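Long-range contact in phosphotriesterase homology protein (Escherichia coli, PDB 1BF6), which hydrolyses phosphorylated glyceryl acetates, as well as aromatic acetates and propionates, using two zinc ions per subunit: residues G120-K131 against R152-M163. Numbering follows the deposited sequence.
Sequences GIIAEIGTSEGK and RPISTHTSFSTM. With ZN (zinc ion), chain D; ZN (zinc ion), chain C; SO4 (sulfate ion), chain E.
With CG of His157 swung anti to its own backbone N (chi1 161°) and CG of Glu124 held between its N and carbonyl carbon (chi1 60°), imidazole and carboxylate converge on one zinc ion. They hang from neighbouring parallel strands, 122-126 and 154-157, joined through helix 134-150 in a beta-alpha-beta unit of the TIM barrel. Glu124 OE1 and His157 ND1 bind this zinc at 2.2 and 2.3 Å, carboxylate and ring planes 55° apart; His185 is its third protein ligand. Glu124 OE2 turns to the second zinc, which His11, His13 and Asp242 also bind, bridging the metals. A cis peptide joins Ala123 to Glu124, and a beta bulge shifts the strand register by one residue between Ile122 and Ile125. Ser155 spans the bulge, its N donating to Ile122 O and its O accepting from Ile125 N at 3.2 Å. On the face turned to helices 97-109 and 134-150, Ile154 meets Ile122 through CG1 and Ile125 through CG2; the pair Ile154 CG2 and Ile125 CD1 is tight at 3.4 Å. Before the chain turns its corner at Ile121, the bent Arg152 chain brings NE and NH2 side-on to Gly120 O, while Pro153 CD lies over one guanidinium face. Two hydrogen bonds in series, together with the zinc at ND1, hold the imidazole's rotation: His157 NE2 donates in the ring plane to Ser159 OG, which donates to Thr127 O at 2.9 Å. A water beside Thr127 OG1, itself also hydrogen-bonded to Gln167, accepts from Ser159 N, with Ser128 O and Thr162 O as acceptors within reach. Met163 SD lies against Gly130 C, and Gly130 N points nearly straight at Thr162 OG1 (3.0 Å), a hydroxyl that donates in turn to Ser159 O.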
# COMPACT_ATOMS: atom_id res chain seq x y z
N GLY A 120 10.93 4.61 2.94
CA GLY A 120 10.69 5.61 1.92
C GLY A 120 9.28 6.18 1.93
O GLY A 120 8.98 7.09 1.15
N ILE A 121 8.42 5.67 2.81
CA ILE A 121 7.03 6.12 2.89
C ILE A 121 6.49 5.83 4.30
O ILE A 121 7.01 4.95 4.99
CB ILE A 121 6.14 5.38 1.81
CG1 ILE A 121 4.76 6.02 1.66
CG2 ILE A 121 5.99 3.89 2.16
CD1 ILE A 121 4.00 5.57 0.41
N ILE A 122 5.54 6.65 4.75
CA ILE A 122 4.90 6.48 6.07
C ILE A 122 3.68 5.67 5.71
O ILE A 122 2.72 6.18 5.13
CB ILE A 122 4.48 7.84 6.67
CG1 ILE A 122 5.71 8.71 6.94
CG2 ILE A 122 3.62 7.62 7.93
CD1 ILE A 122 5.41 10.17 6.95
N ALA A 123 3.68 4.41 6.13
CA ALA A 123 2.58 3.54 5.67
C ALA A 123 2.54 2.23 6.46
O ALA A 123 3.52 1.97 7.11
CB ALA A 123 2.94 3.12 4.23
N GLU A 124 1.69 1.21 6.27
CA GLU A 124 0.33 1.41 6.01
C GLU A 124 -0.39 1.92 7.27
O GLU A 124 -0.32 1.17 8.25
CB GLU A 124 -0.56 0.38 5.29
CG GLU A 124 -0.63 -0.98 6.02
CD GLU A 124 -1.58 -1.89 5.15
OE1 GLU A 124 -2.60 -1.28 5.16
OE2 GLU A 124 -0.84 -2.82 4.91
N ILE A 125 -0.79 3.19 7.31
CA ILE A 125 -1.43 3.68 8.51
C ILE A 125 -2.93 3.54 8.36
O ILE A 125 -3.54 4.11 7.46
CB ILE A 125 -0.93 5.11 8.89
CG1 ILE A 125 -1.29 6.13 7.84
CG2 ILE A 125 0.62 5.08 9.04
CD1 ILE A 125 -0.96 7.57 8.27
N GLY A 126 -3.51 2.71 9.22
CA GLY A 126 -4.93 2.46 9.12
C GLY A 126 -5.89 2.89 10.20
O GLY A 126 -5.51 3.35 11.28
N THR A 127 -7.16 2.79 9.84
CA THR A 127 -8.25 3.10 10.73
C THR A 127 -9.14 1.85 10.77
O THR A 127 -9.05 0.98 9.89
CB THR A 127 -9.04 4.34 10.28
OG1 THR A 127 -9.39 4.22 8.89
CG2 THR A 127 -8.22 5.62 10.50
N SER A 128 -9.97 1.76 11.80
CA SER A 128 -10.85 0.61 11.97
C SER A 128 -12.09 0.70 11.08
O SER A 128 -12.33 1.72 10.43
CB SER A 128 -11.26 0.48 13.45
OG SER A 128 -10.14 0.12 14.24
N GLU A 129 -12.88 -0.37 11.05
CA GLU A 129 -14.09 -0.38 10.24
C GLU A 129 -15.17 0.57 10.74
O GLU A 129 -15.72 0.39 11.83
CB GLU A 129 -14.64 -1.80 10.13
CG GLU A 129 -15.89 -1.91 9.25
CD GLU A 129 -16.30 -3.36 8.95
OE1 GLU A 129 -15.62 -4.31 9.40
OE2 GLU A 129 -17.31 -3.53 8.23
N GLY A 130 -15.44 1.61 9.95
CA GLY A 130 -16.48 2.56 10.30
C GLY A 130 -16.15 3.54 11.41
O GLY A 130 -17.03 4.27 11.88
N LYS A 131 -14.89 3.59 11.82
CA LYS A 131 -14.49 4.51 12.88
C LYS A 131 -12.99 4.72 12.97
O LYS A 131 -12.21 3.86 12.58
CB LYS A 131 -15.00 4.02 14.24
CG LYS A 131 -14.34 2.74 14.68
CD LYS A 131 -14.73 2.27 16.07
CE LYS A 131 -14.00 0.97 16.39
NZ LYS A 131 -14.28 0.44 17.76
N ARG A 152 8.15 12.83 3.05
CA ARG A 152 7.80 11.50 2.51
C ARG A 152 6.28 11.33 2.53
O ARG A 152 5.60 11.75 3.47
CB ARG A 152 8.50 10.37 3.28
CG ARG A 152 10.03 10.42 3.26
CD ARG A 152 10.60 10.70 1.87
NE ARG A 152 10.24 9.68 0.89
CZ ARG A 152 10.00 9.92 -0.40
NH1 ARG A 152 10.08 11.16 -0.88
NH2 ARG A 152 9.63 8.93 -1.20
N PRO A 153 5.72 10.73 1.47
CA PRO A 153 4.27 10.55 1.39
C PRO A 153 3.66 9.58 2.42
O PRO A 153 4.37 8.82 3.09
CB PRO A 153 4.07 10.09 -0.06
CG PRO A 153 5.26 9.31 -0.33
CD PRO A 153 6.38 10.13 0.29
N ILE A 154 2.36 9.70 2.58
CA ILE A 154 1.59 8.87 3.50
C ILE A 154 0.68 7.93 2.70
O ILE A 154 -0.02 8.37 1.78
CB ILE A 154 0.73 9.77 4.43
CG1 ILE A 154 1.66 10.58 5.35
CG2 ILE A 154 -0.31 8.96 5.21
CD1 ILE A 154 0.96 11.70 6.09
N SER A 155 0.69 6.65 3.05
CA SER A 155 -0.12 5.64 2.39
C SER A 155 -0.98 4.96 3.47
O SER A 155 -0.44 4.40 4.42
CB SER A 155 0.78 4.62 1.70
OG SER A 155 0.02 3.63 1.03
N THR A 156 -2.29 5.00 3.30
CA THR A 156 -3.20 4.47 4.31
C THR A 156 -3.88 3.11 4.08
O THR A 156 -3.81 2.54 3.00
CB THR A 156 -4.32 5.50 4.61
OG1 THR A 156 -5.35 5.38 3.62
CG2 THR A 156 -3.77 6.95 4.60
N HIS A 157 -4.56 2.64 5.13
CA HIS A 157 -5.35 1.40 5.13
C HIS A 157 -6.76 1.79 5.54
O HIS A 157 -6.96 2.36 6.62
CB HIS A 157 -4.83 0.37 6.16
CG HIS A 157 -5.82 -0.70 6.54
ND1 HIS A 157 -5.65 -2.01 6.17
CD2 HIS A 157 -6.91 -0.61 7.34
CE1 HIS A 157 -6.63 -2.69 6.75
NE2 HIS A 157 -7.42 -1.89 7.47
N THR A 158 -7.74 1.58 4.66
CA THR A 158 -9.12 1.82 5.05
C THR A 158 -9.68 0.41 5.24
O THR A 158 -9.38 -0.50 4.46
CB THR A 158 -9.99 2.60 4.01
OG1 THR A 158 -10.05 1.89 2.76
CG2 THR A 158 -9.46 4.02 3.80
N SER A 159 -10.40 0.21 6.34
CA SER A 159 -11.00 -1.08 6.64
C SER A 159 -12.30 -1.22 5.87
O SER A 159 -13.27 -0.50 6.11
CB SER A 159 -11.23 -1.22 8.15
OG SER A 159 -10.01 -1.51 8.80
N PHE A 160 -12.30 -2.13 4.90
CA PHE A 160 -13.47 -2.35 4.05
C PHE A 160 -13.96 -1.08 3.38
O PHE A 160 -15.16 -0.81 3.31
CB PHE A 160 -14.57 -3.08 4.83
CG PHE A 160 -14.14 -4.45 5.28
CD1 PHE A 160 -13.97 -5.47 4.34
CD2 PHE A 160 -13.81 -4.70 6.61
CE1 PHE A 160 -13.46 -6.71 4.70
CE2 PHE A 160 -13.31 -5.94 7.00
CZ PHE A 160 -13.13 -6.95 6.04
N SER A 161 -12.99 -0.30 2.89
CA SER A 161 -13.24 0.95 2.18
C SER A 161 -14.00 2.02 2.96
O SER A 161 -14.73 2.81 2.37
CB SER A 161 -13.94 0.66 0.84
OG SER A 161 -13.18 -0.28 0.09
N THR A 162 -13.82 2.04 4.28
CA THR A 162 -14.51 3.03 5.13
C THR A 162 -13.54 4.05 5.72
O THR A 162 -12.35 3.76 5.87
CB THR A 162 -15.24 2.38 6.34
OG1 THR A 162 -14.27 1.79 7.22
CG2 THR A 162 -16.24 1.32 5.89
N MET A 163 -14.06 5.24 6.03
CA MET A 163 -13.32 6.33 6.67
C MET A 163 -12.24 7.07 5.88
O MET A 163 -11.51 7.88 6.45
CB MET A 163 -12.73 5.85 8.01
CG MET A 163 -13.71 5.08 8.90
SD MET A 163 -15.29 5.88 9.10
CE MET A 163 -14.83 7.16 10.28
ZN ZN D . -4.18 -2.70 4.58
ZN ZN C . -1.59 -4.36 3.26
S SO4 E . -17.88 4.96 4.77
O1 SO4 E . -18.88 4.08 5.37
O2 SO4 E . -16.87 5.39 5.83
O3 SO4 E . -17.07 4.26 3.64
O4 SO4 E . -18.58 6.16 4.14
O HOH W 1 -11.24 2.48 7.97